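Local coordinates for imelysin (PDB 3OYV), which probably takes part in bacterial iron uptake as an imelysin-like outer-membrane protein, and may act as a peptidase, at residues 44-49 / 54-59; 58-63 / 288-293; 133-138 / 231-236; 66-71 / 75-80. All blocks are in the same frame, centred on the assembly; numbering follows the deposited sequence.

Contact 1 (44-49 / 54-59)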
# COMPACT_ATOMS: atom_id res chain seq x y z
N ASN A 44 -8.70 -9.86 -10.19
CA ASN A 44 -9.03 -10.85 -11.20
C ASN A 44 -7.81 -11.56 -11.78
O ASN A 44 -7.88 -12.75 -12.09
CB ASN A 44 -9.86 -10.24 -12.33
CG ASN A 44 -11.28 -9.88 -11.89
OD1 ASN A 44 -11.77 -10.37 -10.89
ND2 ASN A 44 -11.93 -8.98 -12.66
N ALA A 45 -6.67 -10.85 -11.84
CA ALA A 45 -5.45 -11.46 -12.37
C ALA A 45 -5.01 -12.59 -11.44
O ALA A 45 -4.60 -13.65 -11.87
CB ALA A 45 -4.35 -10.45 -12.47
N TRP A 46 -5.13 -12.34 -10.13
CA TRP A 46 -4.79 -13.36 -9.14
C TRP A 46 -5.82 -14.46 -9.03
O TRP A 46 -5.48 -15.62 -8.81
CB TRP A 46 -4.57 -12.72 -7.75
CG TRP A 46 -3.16 -12.21 -7.54
CD1 TRP A 46 -2.68 -10.96 -7.85
CD2 TRP A 46 -2.05 -12.93 -7.00
NE1 TRP A 46 -1.35 -10.88 -7.57
CE2 TRP A 46 -0.94 -12.07 -7.02
CE3 TRP A 46 -1.87 -14.24 -6.53
CZ2 TRP A 46 0.31 -12.45 -6.53
CZ3 TRP A 46 -0.63 -14.60 -6.03
CH2 TRP A 46 0.44 -13.74 -6.05
N ASN A 47 -7.10 -14.09 -9.06
CA ASN A 47 -8.16 -15.01 -8.69
C ASN A 47 -8.83 -15.74 -9.83
O ASN A 47 -9.41 -16.81 -9.60
CB ASN A 47 -9.23 -14.24 -7.92
CG ASN A 47 -10.31 -15.15 -7.33
OD1 ASN A 47 -10.03 -16.03 -6.49
ND2 ASN A 47 -11.55 -14.91 -7.73
N SER A 48 -8.76 -15.18 -11.02
CA SER A 48 -9.50 -15.73 -12.15
C SER A 48 -8.61 -16.10 -13.33
O SER A 48 -8.59 -17.28 -13.77
CB SER A 48 -10.59 -14.73 -12.59
OG SER A 48 -11.30 -15.22 -13.72
N SER A 49 -7.86 -15.15 -13.84
CA SER A 49 -7.08 -15.38 -15.05
C SER A 49 -6.01 -14.34 -15.22
O SER A 49 -6.29 -13.14 -15.23
CB SER A 49 -8.02 -15.38 -16.26
OG SER A 49 -7.31 -15.53 -17.49
N GLU A 54 -4.43 -19.43 -16.74
CA GLU A 54 -4.75 -19.76 -15.36
C GLU A 54 -4.54 -18.52 -14.51
O GLU A 54 -3.79 -17.62 -14.88
CB GLU A 54 -3.87 -20.92 -14.81
CG GLU A 54 -2.41 -20.58 -14.76
CD GLU A 54 -1.52 -21.71 -14.21
OE1 GLU A 54 -2.05 -22.70 -13.65
OE2 GLU A 54 -0.28 -21.54 -14.32
N SER A 55 -5.18 -18.49 -13.36
CA SER A 55 -5.01 -17.35 -12.46
C SER A 55 -3.57 -17.26 -11.96
O SER A 55 -2.83 -18.27 -11.94
CB SER A 55 -5.93 -17.53 -11.27
OG SER A 55 -5.48 -18.60 -10.46
N TYR A 56 -3.16 -16.09 -11.49
CA TYR A 56 -1.81 -15.98 -10.94
C TYR A 56 -1.69 -16.80 -9.64
O TYR A 56 -0.62 -17.35 -9.35
CB TYR A 56 -1.39 -14.54 -10.70
CG TYR A 56 0.10 -14.34 -10.68
CD1 TYR A 56 0.79 -14.19 -11.87
CD2 TYR A 56 0.83 -14.36 -9.51
CE1 TYR A 56 2.13 -14.03 -11.88
CE2 TYR A 56 2.22 -14.16 -9.52
CZ TYR A 56 2.85 -14.01 -10.73
OH TYR A 56 4.22 -13.85 -10.78
N ALA A 57 -2.78 -16.93 -8.88
CA ALA A 57 -2.79 -17.76 -7.68
C ALA A 57 -2.43 -19.20 -8.10
O ALA A 57 -1.58 -19.84 -7.44
CB ALA A 57 -4.13 -17.71 -6.98
N SER A 58 -3.09 -19.72 -9.13
CA SER A 58 -2.82 -21.09 -9.56
C SER A 58 -1.36 -21.23 -10.03
O SER A 58 -0.70 -22.23 -9.73
CB SER A 58 -3.80 -21.51 -10.65
OG SER A 58 -5.13 -21.66 -10.16
N LEU A 59 -0.87 -20.24 -10.78
CA LEU A 59 0.50 -20.23 -11.28
C LEU A 59 1.52 -20.28 -10.13
O LEU A 59 2.44 -21.11 -10.13
CB LEU A 59 0.69 -18.98 -12.16
CG LEU A 59 2.05 -18.74 -12.80
CD1 LEU A 59 1.87 -17.75 -13.96
CD2 LEU A 59 3.08 -18.22 -11.85
O HOH W 1 -7.32 -19.15 -8.50
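A45 and W46 hand their carbonyls to the first amides of the next helix. Y56 N donates to A45 O at 2.9 Å, and A57 N donates to W46 O at 3.0 Å. The second bond lies in the carbonyl plane and uses a lone pair of W46 O, which also has A57 CB and S55 CB packed against it.

The aromatic part is an edge-to-face pair. Y56 turns its edge to one face of the W46 indole, with the planes at 66° and Y56 CD2 3.5 Å from W46 CH2, displaced toward the rim of the six-membered ring. Y56 reaches there because its CG stands anti to the backbone N (chi1 -157°). Further along, W46 CE3 touches A57 CB at 4.2 Å. Beyond the pair, the indole meets the ring of Y242 and packs on V238 and P292. Cutting W46 back to an alanine would probably leave the Y56 edge without its aromatic face and open a gap toward Y242.

The remaining polar groups finish the two helix ends. S55 OG accepts from S58 N at 3.0 Å, capping the second helix, and a water sits 2.7 Å from S55 OG while reaching N47 O weakly. At the end of helix 21-47, N44 O takes two amides, S48 N and S49 N. S49 OG is bonded to G53 O in the connecting turn.

This is a helix-loop-helix junction: a short link, a serine N-cap on helix 56-62, and an aromatic pair packed beside the junction.

Contact 2 (58-63 / 288-293)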
# COMPACT_ATOMS: atom_id res chain seq x y z
N SER A 58 -3.09 -19.72 -9.13
CA SER A 58 -2.82 -21.09 -9.56
C SER A 58 -1.36 -21.23 -10.03
O SER A 58 -0.70 -22.23 -9.73
CB SER A 58 -3.80 -21.51 -10.65
OG SER A 58 -5.13 -21.66 -10.16
N LEU A 59 -0.87 -20.24 -10.78
CA LEU A 59 0.50 -20.23 -11.28
C LEU A 59 1.52 -20.28 -10.13
O LEU A 59 2.44 -21.11 -10.13
CB LEU A 59 0.69 -18.98 -12.16
CG LEU A 59 2.05 -18.74 -12.80
CD1 LEU A 59 1.87 -17.75 -13.96
CD2 LEU A 59 3.08 -18.22 -11.85
N PHE A 60 1.35 -19.41 -9.15
CA PHE A 60 2.29 -19.32 -8.05
C PHE A 60 2.25 -20.57 -7.19
O PHE A 60 3.31 -21.05 -6.77
CB PHE A 60 2.01 -18.07 -7.24
CG PHE A 60 3.18 -17.60 -6.40
CD1 PHE A 60 4.32 -17.07 -6.99
CD2 PHE A 60 3.13 -17.69 -5.02
CE1 PHE A 60 5.39 -16.61 -6.20
CE2 PHE A 60 4.18 -17.25 -4.26
CZ PHE A 60 5.30 -16.70 -4.82
N LYS A 61 1.06 -21.09 -6.90
CA LYS A 61 0.97 -22.32 -6.11
C LYS A 61 1.52 -23.55 -6.82
O LYS A 61 1.98 -24.49 -6.16
CB LYS A 61 -0.48 -22.61 -5.68
CG LYS A 61 -0.98 -21.56 -4.73
CD LYS A 61 -2.40 -21.82 -4.22
CE LYS A 61 -3.44 -21.56 -5.31
NZ LYS A 61 -4.82 -21.92 -4.87
N ALA A 62 1.43 -23.58 -8.14
CA ALA A 62 1.94 -24.72 -8.90
C ALA A 62 3.46 -24.68 -9.05
O ALA A 62 4.11 -25.72 -9.05
CB ALA A 62 1.30 -24.77 -10.30
N HIS A 63 3.99 -23.48 -9.22
CA HIS A 63 5.41 -23.21 -9.39
C HIS A 63 6.12 -24.27 -10.22
O HIS A 63 7.05 -24.94 -9.76
CB HIS A 63 6.09 -22.93 -8.05
CG HIS A 63 5.81 -23.93 -6.97
ND1 HIS A 63 6.36 -25.20 -6.97
CD2 HIS A 63 5.05 -23.85 -5.85
CE1 HIS A 63 5.94 -25.85 -5.90
NE2 HIS A 63 5.13 -25.06 -5.21
N PHE A 288 3.90 -7.80 -0.57
CA PHE A 288 3.82 -8.64 -1.74
C PHE A 288 3.64 -7.81 -3.01
O PHE A 288 2.74 -8.06 -3.82
CB PHE A 288 2.81 -9.81 -1.64
CG PHE A 288 1.52 -9.51 -0.93
CD1 PHE A 288 1.42 -9.62 0.44
CD2 PHE A 288 0.35 -9.30 -1.64
CE1 PHE A 288 0.21 -9.47 1.11
CE2 PHE A 288 -0.86 -9.15 -1.01
CZ PHE A 288 -0.96 -9.24 0.37
N LEU A 289 4.54 -6.84 -3.20
CA LEU A 289 4.57 -6.05 -4.44
C LEU A 289 5.36 -6.81 -5.52
O LEU A 289 6.46 -6.40 -5.93
CB LEU A 289 5.14 -4.66 -4.18
CG LEU A 289 4.32 -3.74 -3.27
CD1 LEU A 289 5.11 -2.50 -2.80
CD2 LEU A 289 3.01 -3.30 -3.97
N PHE A 290 4.80 -7.94 -5.94
CA PHE A 290 5.34 -8.74 -7.02
C PHE A 290 4.21 -9.32 -7.83
O PHE A 290 3.05 -9.26 -7.43
CB PHE A 290 6.28 -9.86 -6.50
CG PHE A 290 5.58 -10.99 -5.80
CD1 PHE A 290 5.38 -10.95 -4.42
CD2 PHE A 290 5.19 -12.10 -6.49
CE1 PHE A 290 4.77 -12.03 -3.78
CE2 PHE A 290 4.57 -13.16 -5.87
CZ PHE A 290 4.37 -13.14 -4.52
N GLY A 291 4.54 -9.87 -8.99
CA GLY A 291 3.52 -10.41 -9.87
C GLY A 291 2.70 -9.27 -10.45
O GLY A 291 3.24 -8.19 -10.73
N PRO A 292 1.40 -9.50 -10.64
CA PRO A 292 0.55 -8.50 -11.30
C PRO A 292 0.71 -7.06 -10.87
O PRO A 292 0.81 -6.16 -11.71
CB PRO A 292 -0.85 -9.03 -11.04
CG PRO A 292 -0.67 -10.52 -11.07
CD PRO A 292 0.68 -10.76 -10.41
N VAL A 293 0.78 -6.80 -9.57
CA VAL A 293 0.84 -5.40 -9.12
C VAL A 293 2.16 -4.74 -9.53
O VAL A 293 2.24 -3.52 -9.62
CB VAL A 293 0.62 -5.28 -7.59
CG1 VAL A 293 1.90 -5.74 -6.83
CG2 VAL A 293 0.20 -3.85 -7.19
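F60 and F290 form a buried, purely aromatic contact that ties helix 56-62 to the loop following helix 265-283, more than 220 residues further along the chain. The backbones stay well apart, the nearest CA atoms being those of F60 and G291 at 9.2 Å, and the two rings bridge the interval by themselves.

The closest approach is F60 CE1 to F290 CE2 at 3.6 Å, followed by F60 CZ to F290 CZ at 3.7 Å. F290 thus offers its far end, CE2 and CZ, and CE2 lies over one face of the F60 ring. The arrangement is oblique, with planes at 42° and ring centroids 5.2 Å apart, while the two side chains cross at about a right angle. F60 holds CG anti to its amide nitrogen (chi1 -159°), whereas in F290 CG sits between the backbone N and the carbonyl carbon (chi1 72°). Both side chains leave their backbones heading for the other segment.

Behind F290 the loop is sharply shaped: L289 centres an inverse gamma turn, and G291 has a positive phi, after which P292 begins a 3-10 segment. Neighbours surround the pair: Y68 meets F60 edge-to-face, C74 and V234 also touch F60, and Y233 packs on F290.

With only ring carbons meeting, the pair contributes dispersion and the exclusion of water, not a directed bond. The relative tilt of the rings is therefore probably set largely by what surrounds them, and the contact joins helix to loop without constraining either backbone through hydrogen bonds between them.

Contact 3 (133-138 / 231-236)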
# COMPACT_ATOMS: atom_id res chain seq x y z
N ARG A 133 4.04 -9.19 8.75
CA ARG A 133 3.47 -10.09 9.73
C ARG A 133 2.55 -11.10 9.07
O ARG A 133 2.67 -12.30 9.30
CB ARG A 133 2.71 -9.31 10.78
CG ARG A 133 2.17 -10.20 11.89
CD ARG A 133 1.01 -9.55 12.58
NE ARG A 133 -0.10 -9.28 11.67
CZ ARG A 133 -1.20 -8.65 12.02
NH1 ARG A 133 -1.36 -8.23 13.28
NH2 ARG A 133 -2.16 -8.43 11.12
N ASN A 134 1.62 -10.62 8.26
CA ASN A 134 0.67 -11.51 7.59
C ASN A 134 1.37 -12.55 6.73
O ASN A 134 1.02 -13.73 6.76
CB ASN A 134 -0.33 -10.72 6.77
CG ASN A 134 -1.26 -9.87 7.62
OD1 ASN A 134 -1.26 -9.95 8.86
ND2 ASN A 134 -2.08 -9.06 6.96
N ALA A 135 2.37 -12.12 5.97
CA ALA A 135 3.12 -13.04 5.12
C ALA A 135 3.80 -14.12 5.95
O ALA A 135 3.78 -15.29 5.57
CB ALA A 135 4.19 -12.29 4.27
N TYR A 136 4.42 -13.72 7.06
CA TYR A 136 5.19 -14.64 7.90
C TYR A 136 4.28 -15.61 8.68
O TYR A 136 4.65 -16.77 8.91
CB TYR A 136 6.11 -13.83 8.82
CG TYR A 136 7.11 -14.69 9.58
CD1 TYR A 136 8.08 -15.41 8.90
CD2 TYR A 136 7.10 -14.72 10.97
CE1 TYR A 136 9.01 -16.20 9.59
CE2 TYR A 136 8.01 -15.51 11.67
CZ TYR A 136 8.95 -16.24 10.98
OH TYR A 136 9.85 -17.07 11.64
N TYR A 137 3.12 -15.11 9.07
CA TYR A 137 2.15 -15.87 9.90
C TYR A 137 1.15 -16.69 9.09
O TYR A 137 0.45 -17.55 9.64
CB TYR A 137 1.37 -14.92 10.79
CG TYR A 137 2.07 -14.32 12.01
CD1 TYR A 137 3.44 -14.39 12.17
CD2 TYR A 137 1.34 -13.67 13.01
CE1 TYR A 137 4.05 -13.83 13.33
CE2 TYR A 137 1.94 -13.15 14.14
CZ TYR A 137 3.30 -13.20 14.30
OH TYR A 137 3.91 -12.65 15.42
N GLY A 138 1.08 -16.45 7.78
CA GLY A 138 0.09 -17.13 6.94
C GLY A 138 -1.34 -16.82 7.29
O GLY A 138 -2.21 -17.69 7.22
N THR A 231 0.82 -22.36 -0.55
CA THR A 231 -0.60 -22.48 -0.81
C THR A 231 -1.38 -21.64 0.19
O THR A 231 -2.29 -20.88 -0.18
CB THR A 231 -1.00 -23.96 -0.81
OG1 THR A 231 -0.39 -24.56 -1.92
CG2 THR A 231 -2.53 -24.14 -0.83
N GLN A 232 -1.02 -21.76 1.47
CA GLN A 232 -1.68 -20.98 2.52
C GLN A 232 -1.48 -19.48 2.34
O GLN A 232 -2.40 -18.67 2.54
CB GLN A 232 -1.24 -21.41 3.92
CG GLN A 232 -1.77 -20.63 5.09
CD GLN A 232 -3.24 -20.76 5.33
OE1 GLN A 232 -3.92 -21.63 4.77
NE2 GLN A 232 -3.74 -19.91 6.19
N TYR A 233 -0.26 -19.09 1.99
CA TYR A 233 0.05 -17.68 1.77
C TYR A 233 -0.82 -17.09 0.67
O TYR A 233 -1.40 -16.02 0.80
CB TYR A 233 1.53 -17.57 1.42
CG TYR A 233 2.06 -16.25 0.92
CD1 TYR A 233 2.52 -15.27 1.77
CD2 TYR A 233 2.17 -16.04 -0.45
CE1 TYR A 233 3.05 -14.07 1.28
CE2 TYR A 233 2.74 -14.89 -0.97
CZ TYR A 233 3.19 -13.92 -0.09
OH TYR A 233 3.79 -12.79 -0.59
N VAL A 234 -0.93 -17.80 -0.43
CA VAL A 234 -1.73 -17.31 -1.56
C VAL A 234 -3.21 -17.30 -1.19
O VAL A 234 -3.91 -16.29 -1.40
CB VAL A 234 -1.49 -18.16 -2.81
CG1 VAL A 234 -2.51 -17.86 -3.92
CG2 VAL A 234 -0.03 -17.99 -3.33
N ASP A 235 -3.71 -18.39 -0.62
CA ASP A 235 -5.15 -18.55 -0.43
C ASP A 235 -5.70 -17.79 0.76
O ASP A 235 -6.87 -17.42 0.72
CB ASP A 235 -5.52 -20.05 -0.31
CG ASP A 235 -5.40 -20.82 -1.61
OD1 ASP A 235 -5.32 -20.18 -2.67
OD2 ASP A 235 -5.40 -22.07 -1.53
N ALA A 236 -4.89 -17.57 1.82
CA ALA A 236 -5.31 -16.90 3.03
C ALA A 236 -4.83 -15.47 3.16
O ALA A 236 -5.45 -14.67 3.84
CB ALA A 236 -4.92 -17.73 4.28
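G138 and A135 take the tight side of this contact, pressed against Q232 and Y233 where the end of helix 121-137 meets helix 223-261. The backbones come close here, with G138 CA 5.2 Å from Y233 CA. A135 CB touches Y233 CE1 at 3.7 Å, near the plane of the ring, so the tyrosine presents its edge to the alanine. G138 leaves the helix with a positive phi (63°), a conformation that suits glycine, and a side chain there would sit tightly against Q232 CG.

The polar link is a single one. Q232 has CG anti to its backbone N and then bends at chi2 (67°), which carries the amide over to the helix end. Q232 NE2 donates to G138 O at 2.9 Å, and the bond is nearly straight at 169°. The acceptor lies in the amide plane of Q232, and the donor lies in the carbonyl plane of G138. A leucine in place of Q232 would probably leave G138 O without this donor at the terminus of the helix.

The looser side is the partly exposed one. A236 CB only grazes G138 O at 4.0 Å, beside the partly exposed Q232. Deeper in, Y233 continues onto F288 and F290, while on the far flank of the first helix Y136 OH bonds D161.

One well-aligned amide bond plus one small apolar touch makes a contact of modest area: the single directed bond joins the helix end to Q232 and probably helps to fix it there, while the rest is apolar contact.

Contact 4 (66-71 / 75-80)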
# COMPACT_ATOMS: atom_id res chain seq x y z
N SER A 66 9.81 -21.45 -14.90
CA SER A 66 10.32 -20.09 -14.69
C SER A 66 9.15 -19.11 -14.68
O SER A 66 8.17 -19.31 -15.43
CB SER A 66 11.33 -19.70 -15.78
OG SER A 66 11.78 -18.36 -15.62
N PRO A 67 9.21 -18.07 -13.83
CA PRO A 67 10.29 -17.72 -12.90
C PRO A 67 10.19 -18.43 -11.54
O PRO A 67 11.04 -18.19 -10.67
CB PRO A 67 10.10 -16.21 -12.72
CG PRO A 67 8.62 -16.01 -12.89
CD PRO A 67 8.07 -17.16 -13.68
N TYR A 68 9.17 -19.28 -11.36
CA TYR A 68 8.95 -20.01 -10.10
C TYR A 68 8.87 -21.49 -10.37
O TYR A 68 7.80 -22.04 -10.68
CB TYR A 68 7.69 -19.50 -9.36
CG TYR A 68 7.78 -18.02 -9.10
CD1 TYR A 68 8.81 -17.48 -8.34
CD2 TYR A 68 6.88 -17.14 -9.69
CE1 TYR A 68 8.92 -16.13 -8.15
CE2 TYR A 68 6.98 -15.78 -9.48
CZ TYR A 68 8.01 -15.27 -8.73
OH TYR A 68 8.14 -13.91 -8.54
N ALA A 69 10.01 -22.15 -10.24
CA ALA A 69 10.14 -23.56 -10.57
C ALA A 69 10.13 -24.48 -9.34
O ALA A 69 10.22 -25.71 -9.50
CB ALA A 69 11.44 -23.78 -11.37
N SER A 70 10.04 -23.88 -8.15
CA SER A 70 10.07 -24.64 -6.92
C SER A 70 9.36 -23.85 -5.85
O SER A 70 9.23 -22.62 -5.96
CB SER A 70 11.52 -24.91 -6.48
OG SER A 70 12.17 -23.72 -6.09
N ALA A 71 8.96 -24.52 -4.78
CA ALA A 71 8.42 -23.81 -3.64
C ALA A 71 9.48 -22.91 -3.00
O ALA A 71 9.18 -21.83 -2.52
CB ALA A 71 7.81 -24.78 -2.60
N VAL A 75 9.23 -18.98 -2.03
CA VAL A 75 9.45 -18.49 -0.67
C VAL A 75 10.57 -17.44 -0.60
O VAL A 75 10.47 -16.47 0.15
CB VAL A 75 9.68 -19.68 0.31
CG1 VAL A 75 10.25 -19.23 1.65
CG2 VAL A 75 8.37 -20.44 0.48
N GLU A 76 11.59 -17.59 -1.45
CA GLU A 76 12.62 -16.58 -1.55
C GLU A 76 12.02 -15.26 -2.05
O GLU A 76 12.38 -14.21 -1.55
CB GLU A 76 13.75 -17.08 -2.45
CG GLU A 76 14.59 -18.16 -1.74
CD GLU A 76 15.65 -18.82 -2.60
OE1 GLU A 76 15.57 -18.79 -3.85
OE2 GLU A 76 16.56 -19.46 -1.99
N GLU A 77 11.08 -15.34 -3.00
CA GLU A 77 10.39 -14.14 -3.48
C GLU A 77 9.56 -13.53 -2.33
O GLU A 77 9.60 -12.33 -2.11
CB GLU A 77 9.50 -14.45 -4.69
CG GLU A 77 8.78 -13.22 -5.28
CD GLU A 77 9.70 -12.26 -6.00
OE1 GLU A 77 10.91 -12.53 -6.18
OE2 GLU A 77 9.22 -11.18 -6.42
N ILE A 78 8.83 -14.39 -1.62
CA ILE A 78 8.03 -13.92 -0.48
C ILE A 78 8.89 -13.14 0.52
O ILE A 78 8.57 -12.02 0.95
CB ILE A 78 7.28 -15.06 0.24
CG1 ILE A 78 6.21 -15.63 -0.69
CG2 ILE A 78 6.76 -14.63 1.61
CD1 ILE A 78 5.60 -16.95 -0.22
N VAL A 79 10.02 -13.74 0.90
CA VAL A 79 10.88 -13.15 1.92
C VAL A 79 11.58 -11.88 1.39
O VAL A 79 11.64 -10.87 2.10
CB VAL A 79 11.88 -14.19 2.47
CG1 VAL A 79 12.92 -13.52 3.40
CG2 VAL A 79 11.12 -15.32 3.20
N ASP A 80 12.02 -11.94 0.14
CA ASP A 80 12.64 -10.76 -0.50
C ASP A 80 11.68 -9.59 -0.49
O ASP A 80 12.07 -8.45 -0.21
CB ASP A 80 12.98 -11.03 -1.96
CG ASP A 80 14.30 -11.78 -2.16
OD1 ASP A 80 15.09 -11.90 -1.20
OD2 ASP A 80 14.52 -12.23 -3.30
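In Y68, CG points anti to the carbonyl carbon (chi1 -57°), and in E77 the chain runs out with CG anti to the backbone N before bending at chi2 (71°); together these bring the tyrosine hydroxyl end against the glutamate side chain. Y68 OH meets E77 CG and E77 CD, both at 3.4 Å, while E77 OE2 is 3.6 Å from the same hydroxyl; this is close packing. Y68 CE1 is 3.9 Å from E77 CB. The side chains cross obliquely, with ring and carboxylate planes 57° apart.

The rest belongs to the start of helix 71-102. V75 N donates to A71 O at 2.9 Å, the i to i+4 bond of the first turn, and V75 CG2 rests 3.4 Å from the same A71 O. S70 is the N-cap residue, its OG bonding S73 N, while A71 N is taken by D223 OD1 from helix 223-261. This is a classic serine-capped helix start, with the preceding loop folded back so that its tyrosine lies along the first turns.

P67, which follows a cis peptide bond, places its CG 3.7 Å above one face of the Y68 ring. V75 packs on V230 and I213; further along the helix, the D80 carboxylate pairs with K210 of helix 189-214.

In the fold
The four contacts gather around helix 56-62 and its neighbours, and no metal or ligand takes part in them. Contacts 1 and 2 share S58 and L59, their centres about 8 Å apart, and P292 fills the seam: W46 NE1 lies 3.5 Å from P292 CD. Contact 3 docks on contact 2 by a salt bridge, K61 NZ to D235 OD1 at 2.8 Å, and by Y233 OH, 3.4 Å from F290 CE1. Contact 4 leans on contact 2 where F290 CB comes 3.2 Å from E77 OE2, their centres about 9 Å apart. Contacts 1 and 3 touch through A57 CB and V234 CG1 at 3.5 Å.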